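Local coordinates for protein amidohydrolase (Thermotoga maritima, PDB 3OOQ) that is an amidohydrolase-family protein, probably a hydrolase and perhaps an allantoinase, at residues G177-Y182 with I237-E242; T184-Y189 with M215-K220. One frame throughout, in Å; residues are numbered along the deposited sequence.

Interaction 1. Residues G177-Y182 with I237-E242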
loop_
_atom_site.group_PDB
_atom_site.type_symbol
_atom_site.label_atom_id
_atom_site.label_comp_id
_atom_site.label_asym_id
_atom_site.label_seq_id
_atom_site.Cartn_x
_atom_site.Cartn_y
_atom_site.Cartn_z
ATOM N N GLY F 177 -7.170 -28.442 -7.877
ATOM C CA GLY F 177 -8.185 -28.398 -6.831
ATOM C C GLY F 177 -9.371 -27.500 -7.175
ATOM O O GLY F 177 -10.526 -27.865 -6.929
ATOM N N VAL F 178 -9.086 -26.331 -7.741
ATOM C CA VAL F 178 -10.141 -25.369 -8.114
ATOM C C VAL F 178 -11.086 -25.973 -9.173
ATOM O O VAL F 178 -12.305 -25.853 -9.075
ATOM C CB VAL F 178 -9.523 -24.032 -8.606
ATOM C CG1 VAL F 178 -10.557 -23.158 -9.320
ATOM C CG2 VAL F 178 -8.914 -23.267 -7.430
ATOM N N ILE F 179 -10.511 -26.616 -10.183
ATOM C CA ILE F 179 -11.307 -27.233 -11.234
ATOM C C ILE F 179 -12.105 -28.437 -10.684
ATOM O O ILE F 179 -13.303 -28.571 -10.946
ATOM C CB ILE F 179 -10.416 -27.608 -12.436
ATOM C CG1 ILE F 179 -9.847 -26.310 -13.058
ATOM C CG2 ILE F 179 -11.211 -28.433 -13.494
ATOM C CD1 ILE F 179 -8.642 -26.504 -13.961
ATOM N N ARG F 180 -11.451 -29.279 -9.892
ATOM C CA ARG F 180 -12.156 -30.398 -9.257
ATOM C C ARG F 180 -13.321 -29.936 -8.396
ATOM O O ARG F 180 -14.405 -30.548 -8.385
ATOM C CB ARG F 180 -11.222 -31.173 -8.345
ATOM C CG ARG F 180 -10.610 -32.354 -8.957
ATOM C CD ARG F 180 -10.266 -33.442 -7.901
ATOM N NE ARG F 180 -9.577 -34.444 -8.673
ATOM C CZ ARG F 180 -8.319 -34.316 -9.073
ATOM N NH1 ARG F 180 -7.766 -35.259 -9.828
ATOM N NH2 ARG F 180 -7.601 -33.261 -8.684
ATOM N N ASP F 181 -13.073 -28.879 -7.631
ATOM C CA ASP F 181 -14.082 -28.344 -6.752
ATOM C C ASP F 181 -15.268 -27.881 -7.608
ATOM O O ASP F 181 -16.414 -28.165 -7.272
ATOM C CB ASP F 181 -13.489 -27.200 -5.917
ATOM C CG ASP F 181 -14.489 -26.573 -5.005
ATOM O OD1 ASP F 181 -14.774 -27.159 -3.948
ATOM O OD2 ASP F 181 -15.004 -25.486 -5.340
ATOM N N TYR F 182 -14.975 -27.180 -8.709
ATOM C CA TYR F 182 -16.003 -26.658 -9.592
ATOM C C TYR F 182 -16.928 -27.776 -10.074
ATOM O O TYR F 182 -18.158 -27.709 -9.927
ATOM C CB TYR F 182 -15.387 -25.929 -10.795
ATOM C CG TYR F 182 -16.392 -25.568 -11.881
ATOM C CD1 TYR F 182 -17.447 -24.682 -11.621
ATOM C CD2 TYR F 182 -16.304 -26.129 -13.159
ATOM C CE1 TYR F 182 -18.364 -24.362 -12.582
ATOM C CE2 TYR F 182 -17.227 -25.779 -14.165
ATOM C CZ TYR F 182 -18.264 -24.910 -13.851
ATOM O OH TYR F 182 -19.202 -24.570 -14.800
ATOM N N ILE F 237 -6.194 -34.431 -18.544
ATOM C CA ILE F 237 -6.836 -35.714 -18.921
ATOM C C ILE F 237 -7.406 -36.446 -17.680
ATOM O O ILE F 237 -8.547 -36.952 -17.710
ATOM C CB ILE F 237 -5.857 -36.623 -19.732
ATOM C CG1 ILE F 237 -5.455 -35.934 -21.047
ATOM C CG2 ILE F 237 -6.478 -38.011 -20.052
ATOM C CD1 ILE F 237 -4.179 -36.507 -21.658
ATOM N N ARG F 238 -6.638 -36.477 -16.586
ATOM C CA ARG F 238 -7.102 -37.146 -15.363
ATOM C C ARG F 238 -8.411 -36.558 -14.887
ATOM O O ARG F 238 -9.326 -37.287 -14.508
ATOM C CB ARG F 238 -6.081 -37.070 -14.228
ATOM C CG ARG F 238 -5.023 -38.128 -14.281
ATOM C CD ARG F 238 -4.300 -38.292 -12.920
ATOM N NE ARG F 238 -3.820 -37.041 -12.313
ATOM C CZ ARG F 238 -2.771 -36.335 -12.721
ATOM N NH1 ARG F 238 -2.052 -36.716 -13.780
ATOM N NH2 ARG F 238 -2.434 -35.224 -12.062
ATOM N N ILE F 239 -8.502 -35.237 -14.922
ATOM C CA ILE F 239 -9.730 -34.581 -14.490
ATOM C C ILE F 239 -10.894 -34.865 -15.449
ATOM O O ILE F 239 -12.008 -35.133 -15.009
ATOM C CB ILE F 239 -9.512 -33.072 -14.272
ATOM C CG1 ILE F 239 -8.658 -32.886 -12.993
ATOM C CG2 ILE F 239 -10.858 -32.349 -14.159
ATOM C CD1 ILE F 239 -8.009 -31.535 -12.856
ATOM N N ALA F 240 -10.630 -34.786 -16.747
ATOM C CA ALA F 240 -11.649 -35.077 -17.754
ATOM C C ALA F 240 -12.218 -36.478 -17.540
ATOM O O ALA F 240 -13.434 -36.675 -17.590
ATOM C CB ALA F 240 -11.079 -34.937 -19.154
ATOM N N GLU F 241 -11.340 -37.440 -17.273
ATOM C CA GLU F 241 -11.773 -38.813 -17.059
ATOM C C GLU F 241 -12.480 -38.980 -15.709
ATOM O O GLU F 241 -13.439 -39.735 -15.593
ATOM C CB GLU F 241 -10.586 -39.773 -17.174
ATOM C CG GLU F 241 -10.080 -39.938 -18.616
ATOM C CD GLU F 241 -8.729 -40.629 -18.695
ATOM O OE1 GLU F 241 -8.110 -40.885 -17.636
ATOM O OE2 GLU F 241 -8.249 -40.885 -19.816
ATOM N N GLU F 242 -12.005 -38.271 -14.690
ATOM C CA GLU F 242 -12.625 -38.351 -13.385
ATOM C C GLU F 242 -14.111 -37.984 -13.479
ATOM O O GLU F 242 -14.951 -38.630 -12.866
ATOM C CB GLU F 242 -11.892 -37.452 -12.382
ATOM C CG GLU F 242 -12.599 -37.304 -11.023
ATOM C CD GLU F 242 -11.730 -36.600 -9.975
ATOM O OE1 GLU F 242 -10.514 -36.434 -10.235
ATOM O OE2 GLU F 242 -12.261 -36.251 -8.899
HETATM O O HOH W 1 -5.259 -35.866 -9.979
#
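With CG swung opposite its amide nitrogen (chi1 171°), E242 stays extended to its carboxylate, while R180 runs straight from CG to NE; the two chains cross at about a right angle, and carboxylate meets guanidinium. They join two outer helices of what is, by family, a TIM-barrel fold: helix 172-198, and helix 230-243, which makes the beta-alpha-beta crossover between parallel strands 223-227 and 247-249. The two helix segments run nearly parallel, their axes 11.0 Å apart, and long side chains reach between the helices on their outer side. The salt bridge is made at the NE side of the guanidinium. R180 NE donates to E242 OE1 over 2.7 Å with an N-H...O angle of 146°, on the syn side of the carboxylate and somewhat out of its plane. The same OE1 also takes a weak bond from R180 NH1, and NE has a second, weak one to OE2; the two planes are 33° apart, so the pairing is skewed. Over one face of the guanidinium lies I239 CG1, 4.1 Å from R180 NH1 and set toward the rim. Water 1 accepts from R180 NH1 (2.6 Å) and from R238 NE (3.0 Å), linking two arginines that both also form salt bridges with D95 of the second subunit. A leucine in place of R180 would probably leave the E242 carboxylate without its cationic mate and D95 of the second subunit with one arginine fewer. Deeper in, I179 and I239 each have CG2 anti to the backbone N, and the two branches meet between the helices, I179 CG2 lying 4.0 Å from I239 CG2.

Interaction 2. Residues T184-Y189 with M215-K220; sequences TKVKNY and MVLRKK
The hydroxyl OH of Y189 is gripped twice, by hydrogen bonds to the carboxylate oxygen OE1 of E211 and to the backbone N of D207, and so ties helix 172-198 to the start of helix 208-217; near the far end of that second helix, L217 reaches back to V186 and K187. This contact is purely apolar and small, for one leucine methyl does nearly all the touching. L217 CD1 sits 3.6 Å from V186 CG1 and 3.7 Å from K187 CG, wedged against two successive residues of the opposing helix. V186 presents the CG1 branch because that methyl is anti to the backbone N (chi1 174°); its sister CG2 is turned off to 5.4 Å from L217 CD1. L217 likewise uses one branch, its CD2 standing 5.3 Å from V186 CG1. The valine and leucine side chains meet at a slant, whereas K187 passes L217 at about a right angle and lends only the aliphatic root of its chain. Bends at chi2 and chi3 then carry the ammonium away, leaving K187 NZ 6.6 Å from L217 CD1. F183 and M190 of helix 172-198, together with F245, pack on L217 as well and extend the apolar patch. Beyond L217 the chain turns at once: R218 is the first residue to leave helical angles, and K219 follows with positive phi. K220 N bonds to M215 O and K219 N to V216 O, each at 2.9 Å. These paired bonds close the carboxyl end of helix 208-217 in a Schellman motif, with K219 as its C-prime residue.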
loop_
_atom_site.group_PDB
_atom_site.type_symbol
_atom_site.label_atom_id
_atom_site.label_comp_id
_atom_site.label_asym_id
_atom_site.label_seq_id
_atom_site.Cartn_x
_atom_site.Cartn_y
_atom_site.Cartn_z
ATOM N N THR F 184 -17.290 -30.778 -8.873
ATOM C CA THR F 184 -17.974 -31.429 -7.748
ATOM C C THR F 184 -19.294 -30.680 -7.471
ATOM O O THR F 184 -20.356 -31.288 -7.264
ATOM C CB THR F 184 -17.074 -31.466 -6.474
ATOM O OG1 THR F 184 -15.894 -32.226 -6.743
ATOM C CG2 THR F 184 -17.777 -32.091 -5.302
ATOM N N LYS F 185 -19.230 -29.351 -7.502
ATOM C CA LYS F 185 -20.435 -28.538 -7.320
ATOM C C LYS F 185 -21.436 -28.679 -8.464
ATOM O O LYS F 185 -22.637 -28.669 -8.218
ATOM C CB LYS F 185 -20.066 -27.073 -7.119
ATOM C CG LYS F 185 -19.413 -26.851 -5.789
ATOM C CD LYS F 185 -18.319 -25.817 -5.912
ATOM C CE LYS F 185 -18.666 -24.539 -5.215
ATOM N NZ LYS F 185 -17.441 -23.920 -4.547
ATOM N N VAL F 186 -20.937 -28.780 -9.698
ATOM C CA VAL F 186 -21.766 -29.073 -10.872
ATOM C C VAL F 186 -22.563 -30.380 -10.686
ATOM O O VAL F 186 -23.767 -30.415 -10.917
ATOM C CB VAL F 186 -20.928 -29.109 -12.180
ATOM C CG1 VAL F 186 -21.798 -29.559 -13.382
ATOM C CG2 VAL F 186 -20.325 -27.719 -12.457
ATOM N N LYS F 187 -21.892 -31.435 -10.234
ATOM C CA LYS F 187 -22.574 -32.680 -9.889
ATOM C C LYS F 187 -23.648 -32.521 -8.820
ATOM O O LYS F 187 -24.735 -33.066 -8.974
ATOM C CB LYS F 187 -21.582 -33.779 -9.511
ATOM C CG LYS F 187 -20.562 -34.055 -10.618
ATOM C CD LYS F 187 -20.263 -35.520 -10.797
ATOM C CE LYS F 187 -19.456 -36.091 -9.662
ATOM N NZ LYS F 187 -19.507 -37.586 -9.676
ATOM N N ASN F 188 -23.362 -31.782 -7.743
ATOM C CA ASN F 188 -24.394 -31.525 -6.713
ATOM C C ASN F 188 -25.621 -30.845 -7.317
ATOM O O ASN F 188 -26.745 -31.202 -7.016
ATOM C CB ASN F 188 -23.862 -30.652 -5.577
ATOM C CG ASN F 188 -22.811 -31.347 -4.745
ATOM O OD1 ASN F 188 -22.734 -32.578 -4.706
ATOM N ND2 ASN F 188 -21.997 -30.562 -4.062
ATOM N N TYR F 189 -25.364 -29.858 -8.165
ATOM C CA TYR F 189 -26.382 -29.057 -8.837
ATOM C C TYR F 189 -27.316 -29.907 -9.702
ATOM O O TYR F 189 -28.530 -29.729 -9.674
ATOM C CB TYR F 189 -25.657 -28.055 -9.710
ATOM C CG TYR F 189 -26.495 -27.122 -10.545
ATOM C CD1 TYR F 189 -26.626 -27.319 -11.921
ATOM C CD2 TYR F 189 -27.104 -26.003 -9.968
ATOM C CE1 TYR F 189 -27.377 -26.415 -12.719
ATOM C CE2 TYR F 189 -27.842 -25.105 -10.741
ATOM C CZ TYR F 189 -27.973 -25.309 -12.106
ATOM O OH TYR F 189 -28.700 -24.388 -12.843
HETATM N N MSE F 215 -23.487 -28.607 -19.043
HETATM C CA MSE F 215 -23.328 -28.821 -20.486
HETATM C C MSE F 215 -22.112 -29.673 -20.788
HETATM O O MSE F 215 -22.198 -30.618 -21.569
HETATM C CB MSE F 215 -23.233 -27.505 -21.244
HETATM C CG MSE F 215 -24.560 -26.810 -21.409
HETATM SE SE MSE F 215 -24.303 -25.256 -22.550
HETATM C CE MSE F 215 -24.325 -23.792 -21.201
ATOM N N VAL F 216 -20.999 -29.328 -20.148
ATOM C CA VAL F 216 -19.753 -30.080 -20.247
ATOM C C VAL F 216 -19.912 -31.507 -19.724
ATOM O O VAL F 216 -19.505 -32.447 -20.387
ATOM C CB VAL F 216 -18.581 -29.354 -19.541
ATOM C CG1 VAL F 216 -17.301 -30.239 -19.551
ATOM C CG2 VAL F 216 -18.302 -28.029 -20.212
ATOM N N LEU F 217 -20.519 -31.679 -18.553
ATOM C CA LEU F 217 -20.700 -33.026 -17.996
ATOM C C LEU F 217 -21.659 -33.896 -18.795
ATOM O O LEU F 217 -21.513 -35.120 -18.820
ATOM C CB LEU F 217 -21.091 -32.994 -16.509
ATOM C CG LEU F 217 -20.039 -32.423 -15.549
ATOM C CD1 LEU F 217 -20.374 -32.818 -14.121
ATOM C CD2 LEU F 217 -18.624 -32.913 -15.900
ATOM N N ARG F 218 -22.627 -33.267 -19.456
ATOM C CA ARG F 218 -23.550 -33.980 -20.347
ATOM C C ARG F 218 -22.957 -34.120 -21.734
ATOM O O ARG F 218 -23.627 -34.568 -22.645
ATOM C CB ARG F 218 -24.897 -33.263 -20.432
ATOM C CG ARG F 218 -25.765 -33.394 -19.202
ATOM C CD ARG F 218 -27.137 -32.750 -19.430
ATOM N NE ARG F 218 -27.907 -32.743 -18.190
ATOM C CZ ARG F 218 -28.596 -33.784 -17.717
ATOM N NH1 ARG F 218 -28.634 -34.932 -18.382
ATOM N NH2 ARG F 218 -29.237 -33.682 -16.554
ATOM N N LYS F 219 -21.694 -33.719 -21.887
ATOM C CA LYS F 219 -20.965 -33.820 -23.159
ATOM C C LYS F 219 -21.587 -33.059 -24.336
ATOM O O LYS F 219 -21.340 -33.397 -25.491
ATOM C CB LYS F 219 -20.716 -35.281 -23.549
ATOM C CG LYS F 219 -19.875 -36.036 -22.548
ATOM C CD LYS F 219 -19.511 -37.391 -23.121
ATOM C CE LYS F 219 -18.754 -38.227 -22.142
ATOM N NZ LYS F 219 -18.102 -39.378 -22.823
ATOM N N LYS F 220 -22.362 -32.017 -24.048
ATOM C CA LYS F 220 -22.897 -31.176 -25.114
ATOM C C LYS F 220 -21.778 -30.369 -25.760
ATOM O O LYS F 220 -21.801 -30.117 -26.954
ATOM C CB LYS F 220 -24.001 -30.258 -24.592
ATOM C CG LYS F 220 -25.247 -30.998 -24.132
ATOM C CD LYS F 220 -26.214 -30.019 -23.463
ATOM C CE LYS F 220 -27.545 -30.680 -23.084
ATOM N NZ LYS F 220 -28.001 -31.655 -24.139
#

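Overall arrangement
Both contacts are built on helix 172-198, where segments 177-182 and 184-189 follow one another; their centres lie about 11 Å apart on the same side of the chain's centre. Interaction 2 is nested along the chain within the loop that interaction 1 closes. Each is partly buried, but their chemistry differs. Interaction 1 combines a buried isoleucine pair with an exposed glutamate and an arginine that also bonds to the second subunit, so a salt bridge and an apolar pair share the work. Interaction 2 is apolar and buries less than half as much surface, setting the closing turn of helix 208-217 against the same long helix; N188 of segment 184-189 bonds to the second subunit too.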